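Local coordinates for protein oxidoreductase (Bordetella pertussis, PDB 3Q2K) that probably oxidises UDP-linked N-acetylglucosaminuronic acid with a bound nicotinamide cofactor during biosynthesis of 2,3-diacetamido-2,3-dideoxy-D-mannuronic acid, at residues V178-R184 with Q208-Y212; D241-A245 with I257-L262. One frame throughout, in Å; residues are numbered along the deposited sequence.

Contact 1: residues V178-R184 with Q208-Y212; sequences VNVFWTR and QASHY. With HP7 ((2S,3S,4R,5R,6R)-5-acetamido-6-[[[(2R,3S,4R,5R)-5-(2,4-dioxopyrimidin-1-yl)-3,4-dihydroxy-oxolan-2-yl]methoxy-hydroxy-phosphoryl]oxy-hydroxy-phosphoryl]oxy-3,4-dihydroxy-oxane-2-carboxylic acid), chain V.
Val178 begins the contact at the root of the Tyr212 side chain, its CG1 resting 4.0 Å from Tyr212 CB. Val180, whose side chain also points toward 208-212, goes further. Its CG2 lies over a face of the phenol ring, 3.9 Å from CG2 to the Tyr212 centroid and 27° off the ring normal, a CH-pi contact. With CG1 opposite the backbone N (chi1 -174°), the two methyls of Val180 reach different rings: CG2 takes Tyr212 and also reaches Ala209 CB, while CG1 sits over the centre of the Trp182 indole, 3.5 Å above its plane. A branched residue suits a place where two aromatic surfaces must be filled at once.

Trp182 brings CZ2 and CH2 against Tyr212 CE2, and CE3 against the CB of Gln208. Its NE1 is held by Val286 O, and its CH2 edge meets the acetamido oxygen of the nucleotide sugar, 3.2 Å from HP7 O7'. Beyond it, Arg184 turns its bent chain back to the sugar carboxylate, where NE donates to HP7 O'P at 2.6 Å and NH1 to the same oxygen at 2.7 Å. Gln208 adds a straighter bond, NE2 to O'P at 3.2 Å and 164°, which explains why two donors, Arg184 NE and Gln208 NE2, converge. Three N-H groups thus grip one oxygen, and Arg184 NH2, bonded to Thr183 O, helps fix the guanidinium's rotation.

From the start of helix 210-220, His211 NE2 is hydrogen-bonded to HP7 O3' at 2.6 Å, and His211 also touches the bound NADH. This is the substrate pocket of a Gfo/Idh/MocA oxidoreductase, in which the loop leaving a strand of the C-terminal sheet and the start of the helix packed on that strand line the sugar site, beside the nicotinamide cofactor.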
ATOM      1  N   VAL C 178     -23.649  -3.728 -17.248  1.00 19.71           N
ATOM      2  CA  VAL C 178     -23.681  -2.959 -18.483  1.00 22.04           C
ATOM      3  C   VAL C 178     -22.640  -3.490 -19.468  1.00 56.98           C
ATOM      4  O   VAL C 178     -21.472  -3.645 -19.110  1.00 25.94           O
ATOM      5  CB  VAL C 178     -23.378  -1.472 -18.213  1.00 31.19           C
ATOM      6  CG1 VAL C 178     -23.277  -0.735 -19.531  1.00 28.23           C
ATOM      7  CG2 VAL C 178     -24.451  -0.828 -17.337  1.00 24.83           C
ATOM      8  N   ASN C 179     -23.058  -3.745 -20.705  1.00 27.26           N
ATOM      9  CA  ASN C 179     -22.180  -4.306 -21.728  1.00 17.44           C
ATOM     10  C   ASN C 179     -22.116  -3.368 -22.925  1.00 24.42           C
ATOM     11  O   ASN C 179     -23.156  -2.999 -23.463  1.00 26.15           O
ATOM     12  CB  ASN C 179     -22.795  -5.627 -22.217  1.00 25.57           C
ATOM     13  CG  ASN C 179     -22.545  -6.783 -21.258  1.00 32.31           C
ATOM     14  OD1 ASN C 179     -21.701  -6.687 -20.367  1.00 29.13           O
ATOM     15  ND2 ASN C 179     -23.293  -7.873 -21.402  1.00 30.01           N
ATOM     16  N   VAL C 180     -20.918  -2.983 -23.353  1.00 15.21           N
ATOM     17  CA  VAL C 180     -20.785  -2.300 -24.627  1.00 18.73           C
ATOM     18  C   VAL C 180     -19.830  -3.068 -25.528  1.00 28.30           C
ATOM     19  O   VAL C 180     -18.607  -2.887 -25.471  1.00 25.54           O
ATOM     20  CB  VAL C 180     -20.339  -0.833 -24.496  1.00 34.13           C
ATOM     21  CG1 VAL C 180     -20.395  -0.208 -25.873  1.00 23.92           C
ATOM     22  CG2 VAL C 180     -21.279  -0.065 -23.569  1.00 29.75           C
ATOM     23  N   PHE C 181     -20.427  -3.899 -26.378  1.00 36.88           N
ATOM     24  CA  PHE C 181     -19.649  -4.813 -27.209  1.00 24.09           C
ATOM     25  C   PHE C 181     -19.770  -4.310 -28.634  1.00 33.68           C
ATOM     26  O   PHE C 181     -20.662  -4.745 -29.358  1.00 23.68           O
ATOM     27  CB  PHE C 181     -20.226  -6.227 -27.096  1.00 29.12           C
ATOM     28  CG  PHE C 181     -20.105  -6.821 -25.719  1.00 15.14           C
ATOM     29  CD1 PHE C 181     -19.142  -6.353 -24.837  1.00 43.05           C
ATOM     30  CD2 PHE C 181     -20.918  -7.862 -25.303  1.00 21.89           C
ATOM     31  CE1 PHE C 181     -18.991  -6.903 -23.574  1.00 21.81           C
ATOM     32  CE2 PHE C 181     -20.795  -8.396 -24.029  1.00 24.51           C
ATOM     33  CZ  PHE C 181     -19.828  -7.920 -23.165  1.00 32.66           C
ATOM     34  N   TRP C 182     -18.877  -3.411 -29.032  1.00 18.47           N
ATOM     35  CA  TRP C 182     -19.102  -2.692 -30.274  1.00 29.18           C
ATOM     36  C   TRP C 182     -17.908  -2.980 -31.174  1.00 34.66           C
ATOM     37  O   TRP C 182     -17.047  -3.762 -30.770  1.00 20.48           O
ATOM     38  CB  TRP C 182     -19.283  -1.197 -29.981  1.00 23.36           C
ATOM     39  CG  TRP C 182     -20.669  -0.788 -29.555  1.00 30.17           C
ATOM     40  CD1 TRP C 182     -21.725  -1.610 -29.284  1.00 19.51           C
ATOM     41  CD2 TRP C 182     -21.129   0.546 -29.297  1.00 20.27           C
ATOM     42  NE1 TRP C 182     -22.838  -0.875 -28.922  1.00 18.88           N
ATOM     43  CE2 TRP C 182     -22.480   0.450 -28.903  1.00 22.16           C
ATOM     44  CE3 TRP C 182     -20.534   1.809 -29.381  1.00 25.28           C
ATOM     45  CZ2 TRP C 182     -23.246   1.573 -28.596  1.00 23.50           C
ATOM     46  CZ3 TRP C 182     -21.311   2.931 -29.092  1.00 13.78           C
ATOM     47  CH2 TRP C 182     -22.641   2.797 -28.687  1.00 51.18           C
ATOM     48  N   THR C 183     -17.898  -2.386 -32.366  1.00 27.27           N
ATOM     49  CA  THR C 183     -16.879  -2.597 -33.398  1.00 21.84           C
ATOM     50  C   THR C 183     -16.238  -1.333 -33.968  1.00 28.23           C
ATOM     51  O   THR C 183     -16.877  -0.441 -34.530  1.00 35.55           O
ATOM     52  CB  THR C 183     -17.402  -3.465 -34.558  1.00 46.77           C
ATOM     53  OG1 THR C 183     -18.060  -4.616 -34.012  1.00 32.88           O
ATOM     54  CG2 THR C 183     -16.263  -3.884 -35.493  1.00 21.20           C
ATOM     55  N   ARG C 184     -14.924  -1.235 -33.815  1.00 27.02           N
ATOM     56  CA  ARG C 184     -14.281  -0.072 -34.404  1.00 25.02           C
ATOM     57  C   ARG C 184     -12.982  -0.618 -34.996  1.00 29.17           C
ATOM     58  O   ARG C 184     -12.092  -1.039 -34.260  1.00 36.31           O
ATOM     59  CB  ARG C 184     -14.031   1.069 -33.408  1.00 22.07           C
ATOM     60  CG  ARG C 184     -15.270   1.598 -32.708  1.00 32.26           C
ATOM     61  CD  ARG C 184     -15.985   2.536 -33.655  1.00 24.73           C
ATOM     62  NE  ARG C 184     -16.963   3.387 -32.996  1.00 27.60           N
ATOM     63  CZ  ARG C 184     -18.218   3.016 -32.790  1.00 36.38           C
ATOM     64  NH1 ARG C 184     -19.106   3.834 -32.236  1.00 32.13           N
ATOM     65  NH2 ARG C 184     -18.523   1.782 -33.145  1.00 25.97           N
ATOM     66  N   GLN C 208     -16.724   6.032 -26.740  1.00 25.65           N
ATOM     67  CA  GLN C 208     -17.963   5.335 -27.101  1.00 16.59           C
ATOM     68  C   GLN C 208     -18.875   4.912 -25.959  1.00 43.40           C
ATOM     69  O   GLN C 208     -20.095   4.955 -26.116  1.00 25.96           O
ATOM     70  CB  GLN C 208     -17.705   4.077 -27.943  1.00 19.32           C
ATOM     71  CG  GLN C 208     -17.228   4.374 -29.345  1.00 14.50           C
ATOM     72  CD  GLN C 208     -15.726   4.565 -29.414  1.00 23.48           C
ATOM     73  OE1 GLN C 208     -15.012   4.313 -28.445  1.00 25.01           O
ATOM     74  NE2 GLN C 208     -15.235   4.964 -30.579  1.00 25.96           N
ATOM     75  N   ALA C 209     -18.297   4.416 -24.869  1.00 31.95           N
ATOM     76  CA  ALA C 209     -19.110   3.862 -23.792  1.00 38.15           C
ATOM     77  C   ALA C 209     -19.468   4.907 -22.737  1.00 42.08           C
ATOM     78  O   ALA C 209     -20.135   4.607 -21.747  1.00 28.46           O
ATOM     79  CB  ALA C 209     -18.393   2.685 -23.138  1.00 21.19           C
ATOM     80  N   SER C 210     -19.039   6.146 -22.942  1.00 23.74           N
ATOM     81  CA  SER C 210     -19.397   7.193 -21.984  1.00 26.32           C
ATOM     82  C   SER C 210     -20.904   7.393 -21.780  1.00 23.74           C
ATOM     83  O   SER C 210     -21.321   7.668 -20.659  1.00 24.20           O
ATOM     84  CB  SER C 210     -18.696   8.516 -22.314  1.00 25.71           C
ATOM     85  OG  SER C 210     -19.088   8.974 -23.595  1.00 37.92           O
ATOM     86  N   HIS C 211     -21.712   7.289 -22.832  1.00 20.82           N
ATOM     87  CA  HIS C 211     -23.169   7.251 -22.720  1.00 36.62           C
ATOM     88  C   HIS C 211     -23.562   6.151 -21.750  1.00 20.36           C
ATOM     89  O   HIS C 211     -24.650   6.188 -21.170  1.00 34.03           O
ATOM     90  CB  HIS C 211     -23.854   6.922 -24.054  1.00 27.44           C
ATOM     91  CG  HIS C 211     -23.385   7.759 -25.205  1.00 34.69           C
ATOM     92  ND1 HIS C 211     -23.939   8.985 -25.502  1.00 28.94           N
ATOM     93  CD2 HIS C 211     -22.389   7.570 -26.107  1.00 21.93           C
ATOM     94  CE1 HIS C 211     -23.329   9.499 -26.556  1.00 21.37           C
ATOM     95  NE2 HIS C 211     -22.391   8.655 -26.950  1.00 32.90           N
ATOM     96  N   TYR C 212     -22.721   5.125 -21.667  1.00 21.66           N
ATOM     97  CA  TYR C 212     -23.072   3.976 -20.844  1.00 13.53           C
ATOM     98  C   TYR C 212     -22.522   4.134 -19.434  1.00 24.47           C
ATOM     99  O   TYR C 212     -23.193   3.787 -18.469  1.00 23.95           O
ATOM    100  CB  TYR C 212     -22.629   2.666 -21.498  1.00 26.84           C
ATOM    101  CG  TYR C 212     -23.423   2.503 -22.767  1.00 17.87           C
ATOM    102  CD1 TYR C 212     -24.537   1.677 -22.807  1.00 27.10           C
ATOM    103  CD2 TYR C 212     -23.100   3.245 -23.896  1.00 18.95           C
ATOM    104  CE1 TYR C 212     -25.281   1.582 -23.963  1.00 21.23           C
ATOM    105  CE2 TYR C 212     -23.859   3.170 -25.048  1.00 28.25           C
ATOM    106  CZ  TYR C 212     -24.961   2.344 -25.063  1.00 26.32           C
ATOM    107  OH  TYR C 212     -25.702   2.224 -26.220  1.00 43.86           O
TER
HETATM  108  N1  HP7 V 550     -18.776   0.905 -36.868  1.00 42.29           N
HETATM  109  C2  HP7 V 550     -18.314  -0.264 -37.334  1.00 24.34           C
HETATM  110  O2  HP7 V 550     -17.220  -0.445 -37.904  1.00 34.67           O
HETATM  111  N3  HP7 V 550     -19.059  -1.373 -37.189  1.00 20.43           N
HETATM  112  C4  HP7 V 550     -20.256  -1.295 -36.571  1.00 34.07           C
HETATM  113  O4  HP7 V 550     -20.855  -2.383 -36.439  1.00 39.40           O
HETATM  114  C5  HP7 V 550     -20.752  -0.088 -36.078  1.00 30.34           C
HETATM  115  C6  HP7 V 550     -19.960   1.046 -36.251  1.00 17.17           C
HETATM  116  PA  HP7 V 550     -21.781   4.940 -35.736  1.00 53.04           P
HETATM  117  PB  HP7 V 550     -22.614   7.058 -34.002  1.00 35.62           P
HETATM  118  O'P HP7 V 550     -17.503   5.932 -32.629  1.00 25.60           O
HETATM  119  O'Q HP7 V 550     -17.076   7.995 -32.894  1.00 21.91           O
HETATM  120  C1' HP7 V 550     -21.466   6.619 -31.688  1.00 23.93           C
HETATM  121  O1A HP7 V 550     -22.790   3.874 -35.368  1.00 34.54           O
HETATM  122  O1B HP7 V 550     -23.965   6.469 -33.671  1.00 39.54           O
HETATM  123  C1C HP7 V 550     -17.924   2.078 -37.050  1.00 22.53           C
HETATM  124  C2' HP7 V 550     -21.599   7.217 -30.285  1.00 29.88           C
HETATM  125  N2' HP7 V 550     -22.906   7.770 -29.959  1.00 28.46           N
HETATM  126  O2A HP7 V 550     -21.841   5.714 -37.033  1.00 76.14           O
HETATM  127  O2B HP7 V 550     -22.416   8.190 -34.977  1.00 30.96           O
HETATM  128  C2C HP7 V 550     -18.305   2.796 -38.337  1.00 44.64           C
HETATM  129  O2C HP7 V 550     -17.099   3.329 -38.884  1.00 41.03           O
HETATM  130  C3' HP7 V 550     -20.637   8.394 -30.172  1.00 35.16           C
HETATM  131  O3' HP7 V 550     -20.653   9.067 -28.899  1.00 30.78           O
HETATM  132  O3A HP7 V 550     -21.599   5.891 -34.448  1.00100.00           O
HETATM  133  O3B HP7 V 550     -21.990   7.581 -32.605  1.00 33.90           O
HETATM  134  C3C HP7 V 550     -18.978   4.033 -37.775  1.00 79.21           C
HETATM  135  O3C HP7 V 550     -18.843   5.066 -38.748  1.00 35.38           O
HETATM  136  C4' HP7 V 550     -19.258   7.893 -30.596  1.00 24.33           C
HETATM  137  O4' HP7 V 550     -18.381   9.019 -30.482  1.00 26.12           O
HETATM  138  C4C HP7 V 550     -18.186   4.336 -36.510  1.00 22.55           C
HETATM  139  O4C HP7 V 550     -18.104   3.014 -35.983  1.00 28.30           O
HETATM  140  C5' HP7 V 550     -19.271   7.456 -32.059  1.00 24.03           C
HETATM  141  O5' HP7 V 550     -20.129   6.322 -32.113  1.00 20.46           O
HETATM  142  C5C HP7 V 550     -19.136   5.083 -35.583  1.00 31.21           C
HETATM  143  O5C HP7 V 550     -20.318   4.284 -35.617  1.00 46.96           O
HETATM  144  C6' HP7 V 550     -17.890   7.114 -32.543  1.00 35.89           C
HETATM  145  C7' HP7 V 550     -23.891   7.010 -29.492  1.00 25.41           C
HETATM  146  O7' HP7 V 550     -23.625   5.840 -29.238  1.00 24.80           O
HETATM  147  C8' HP7 V 550     -25.271   7.569 -29.281  1.00 21.61           C

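Contact 2: residues D241-A245 with I257-L262; sequences DTGVA and INVTML
Asp241 and Met261 are joined by a nearly straight backbone bond, Met261 N to Asp241 O at 2.9 Å and 165°, just beyond the regular pairing of two antiparallel strands. Gly243 and Val259 form a hydrogen-bonded pair, with Gly243 N to Val259 O at 2.7 Å and Val259 N to Gly243 O at 2.8 Å. Ala245 and Ile257 satisfy each other's backbone in the same way, Ala245 N lying 3.0 Å from Ile257 O.

Between these pairs come non-hydrogen-bonded ones. Thr242 and Thr260 lie side by side with their hydroxyls hydrogen-bonded, OG1 to OG1 at 2.9 Å. Threonine fits here because each hydroxyl serves twice. Thr242 OG1 donates to Asp241 OD1 at 2.7 Å, and Thr260 OG1, trans to its own backbone N (chi1 -171°), accepts from Leu262 N at 3.0 Å, closing an ST turn as the strand ends. The Asp241 carboxylate is further engaged by the backbone N-H groups of Leu233, Ala234 and Arg235, and the methyls of Leu262 pack across it. Asn258 lies alongside Val244, but its amide is satisfied elsewhere: OD1 by Ser256 OG of the second subunit, ND2 by Asn179 and Ser256 of its own chain.

The face carrying Thr242, Val244 and Asn258 packs on the second subunit, while Val259, on the other face, touches Ala204 and Phe205. Asp241 and Thr242 both pair with Ala231 of strand 223-231, a classic beta bulge; that strand flanks the hairpin 242-249/254-260 beside 242-249, and strand 173-181 lies beside 254-260.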
ATOM      1  N   ASP C 241      -8.759  -0.111 -25.938  1.00 19.30           N
ATOM      2  CA  ASP C 241      -9.836  -0.514 -26.839  1.00 18.29           C
ATOM      3  C   ASP C 241     -10.730  -1.527 -26.145  1.00 44.96           C
ATOM      4  O   ASP C 241     -11.785  -1.864 -26.677  1.00 19.18           O
ATOM      5  CB  ASP C 241      -9.339  -1.115 -28.164  1.00 27.09           C
ATOM      6  CG  ASP C 241      -8.403  -2.297 -27.998  1.00 35.05           C
ATOM      7  OD1 ASP C 241      -8.455  -3.046 -27.000  1.00 26.66           O
ATOM      8  OD2 ASP C 241      -7.598  -2.513 -28.927  1.00 26.70           O
ATOM      9  N   THR C 242     -10.311  -2.003 -24.976  1.00 19.27           N
ATOM     10  CA  THR C 242     -11.074  -3.022 -24.276  1.00 23.98           C
ATOM     11  C   THR C 242     -10.890  -2.801 -22.783  1.00 16.57           C
ATOM     12  O   THR C 242      -9.782  -2.501 -22.324  1.00 25.00           O
ATOM     13  CB  THR C 242     -10.384  -4.352 -24.625  1.00 29.22           C
ATOM     14  OG1 THR C 242     -10.460  -4.538 -26.043  1.00 20.68           O
ATOM     15  CG2 THR C 242     -11.005  -5.502 -23.869  1.00 20.34           C
ATOM     16  N   GLY C 243     -11.962  -2.988 -22.024  1.00 18.67           N
ATOM     17  CA  GLY C 243     -11.828  -2.991 -20.578  1.00 17.46           C
ATOM     18  C   GLY C 243     -13.056  -3.431 -19.813  1.00 27.82           C
ATOM     19  O   GLY C 243     -14.128  -3.692 -20.361  1.00 17.40           O
ATOM     20  N   VAL C 244     -12.839  -3.530 -18.509  1.00 12.22           N
ATOM     21  CA  VAL C 244     -13.885  -3.904 -17.554  1.00 20.42           C
ATOM     22  C   VAL C 244     -13.712  -3.063 -16.285  1.00 24.81           C
ATOM     23  O   VAL C 244     -12.581  -2.848 -15.843  1.00 24.66           O
ATOM     24  CB  VAL C 244     -13.814  -5.426 -17.248  1.00 31.17           C
ATOM     25  CG1 VAL C 244     -12.534  -5.822 -16.533  1.00 13.90           C
ATOM     26  CG2 VAL C 244     -14.931  -5.827 -16.303  1.00 20.85           C
ATOM     27  N   ALA C 245     -14.815  -2.617 -15.689  1.00 11.59           N
ATOM     28  CA  ALA C 245     -14.813  -1.998 -14.364  1.00 22.93           C
ATOM     29  C   ALA C 245     -15.748  -2.726 -13.414  1.00 18.98           C
ATOM     30  O   ALA C 245     -16.884  -3.003 -13.817  1.00 23.66           O
ATOM     31  CB  ALA C 245     -15.220  -0.526 -14.420  1.00 20.10           C
ATOM     32  N   ILE C 257     -19.205  -2.934 -15.691  1.00 21.88           N
ATOM     33  CA  ILE C 257     -19.347  -2.372 -17.023  1.00 17.79           C
ATOM     34  C   ILE C 257     -18.290  -3.032 -17.887  1.00 27.38           C
ATOM     35  O   ILE C 257     -17.109  -3.021 -17.545  1.00 25.26           O
ATOM     36  CB  ILE C 257     -19.304  -0.835 -17.051  1.00 15.72           C
ATOM     37  CG1 ILE C 257     -19.444  -0.352 -18.496  1.00 25.17           C
ATOM     38  CG2 ILE C 257     -18.051  -0.300 -16.337  1.00 15.76           C
ATOM     39  CD1 ILE C 257     -19.608   1.138 -18.727  1.00 18.10           C
ATOM     40  N   ASN C 258     -18.753  -3.664 -18.960  1.00 32.71           N
ATOM     41  CA  ASN C 258     -17.875  -4.450 -19.819  1.00 27.92           C
ATOM     42  C   ASN C 258     -17.818  -3.880 -21.229  1.00 32.66           C
ATOM     43  O   ASN C 258     -18.808  -3.777 -21.944  1.00 22.26           O
ATOM     44  CB  ASN C 258     -18.307  -5.918 -19.787  1.00 26.18           C
ATOM     45  CG  ASN C 258     -18.559  -6.408 -18.364  1.00 28.27           C
ATOM     46  OD1 ASN C 258     -17.608  -6.702 -17.648  1.00 19.73           O
ATOM     47  ND2 ASN C 258     -19.810  -6.478 -17.920  1.00 23.46           N
ATOM     48  N   VAL C 259     -16.625  -3.482 -21.652  1.00 17.64           N
ATOM     49  CA  VAL C 259     -16.516  -2.665 -22.858  1.00 31.94           C
ATOM     50  C   VAL C 259     -15.433  -3.183 -23.795  1.00 44.21           C
ATOM     51  O   VAL C 259     -14.328  -3.449 -23.323  1.00 27.52           O
ATOM     52  CB  VAL C 259     -16.165  -1.219 -22.459  1.00 17.19           C
ATOM     53  CG1 VAL C 259     -15.932  -0.341 -23.673  1.00 27.84           C
ATOM     54  CG2 VAL C 259     -17.306  -0.620 -21.634  1.00 22.83           C
ATOM     55  N   THR C 260     -15.740  -3.345 -25.080  1.00 16.78           N
ATOM     56  CA  THR C 260     -14.721  -3.549 -26.106  1.00 36.94           C
ATOM     57  C   THR C 260     -15.168  -3.029 -27.466  1.00 40.17           C
ATOM     58  O   THR C 260     -16.340  -3.045 -27.832  1.00 21.59           O
ATOM     59  CB  THR C 260     -14.263  -5.011 -26.266  1.00 35.43           C
ATOM     60  OG1 THR C 260     -13.125  -5.034 -27.139  1.00 21.56           O
ATOM     61  CG2 THR C 260     -15.370  -5.865 -26.852  1.00 19.59           C
ATOM     62  N   MET C 261     -14.202  -2.464 -28.175  1.00 26.60           N
ATOM     63  CA  MET C 261     -14.444  -1.998 -29.535  1.00 39.67           C
ATOM     64  C   MET C 261     -13.946  -3.053 -30.521  1.00 72.89           C
ATOM     65  O   MET C 261     -13.833  -2.810 -31.719  1.00 29.22           O
ATOM     66  CB  MET C 261     -13.721  -0.675 -29.788  1.00 17.53           C
ATOM     67  CG  MET C 261     -14.289   0.572 -29.066  1.00 22.53           C
ATOM     68  SD  MET C 261     -16.088   0.712 -29.240  1.00 28.03           S
ATOM     69  CE  MET C 261     -16.666   0.451 -27.563  1.00 16.63           C
ATOM     70  N   LEU C 262     -13.639  -4.251 -30.040  1.00 31.59           N
ATOM     71  CA  LEU C 262     -13.038  -5.258 -30.903  1.00 37.49           C
ATOM     72  C   LEU C 262     -14.008  -6.375 -31.286  1.00 27.27           C
ATOM     73  O   LEU C 262     -13.591  -7.443 -31.727  1.00 27.11           O
ATOM     74  CB  LEU C 262     -11.797  -5.827 -30.219  1.00 26.64           C
ATOM     75  CG  LEU C 262     -10.802  -4.771 -29.737  1.00 31.57           C
ATOM     76  CD1 LEU C 262      -9.655  -5.545 -29.113  1.00 27.57           C
ATOM     77  CD2 LEU C 262     -10.285  -3.821 -30.814  1.00 21.76           C
TER

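Overall arrangement
Contact 1 closes before contact 2 opens along the chain, and their centres lie only 7 Å apart within the C-terminal alpha/beta domain. They share its mixed sheet: strand 173-181 of contact 1 is the neighbour of strand 254-260 of contact 2, joined to it by probable hydrogen bonds from Val180 N to Asn258 O and from Asn258 N to Val178 O, both 2.7 Å. Near the ligand, Met261 CE packs on Gln208 CB at 3.8 Å. Contact 1 joins the sheet to helix 210-220 and the substrate; contact 2 continues the sheet away from that strand and has the more extensive meeting with the second subunit, which Phe181 of contact 1 also touches, so substrate pocket and subunit interface rest on one sheet.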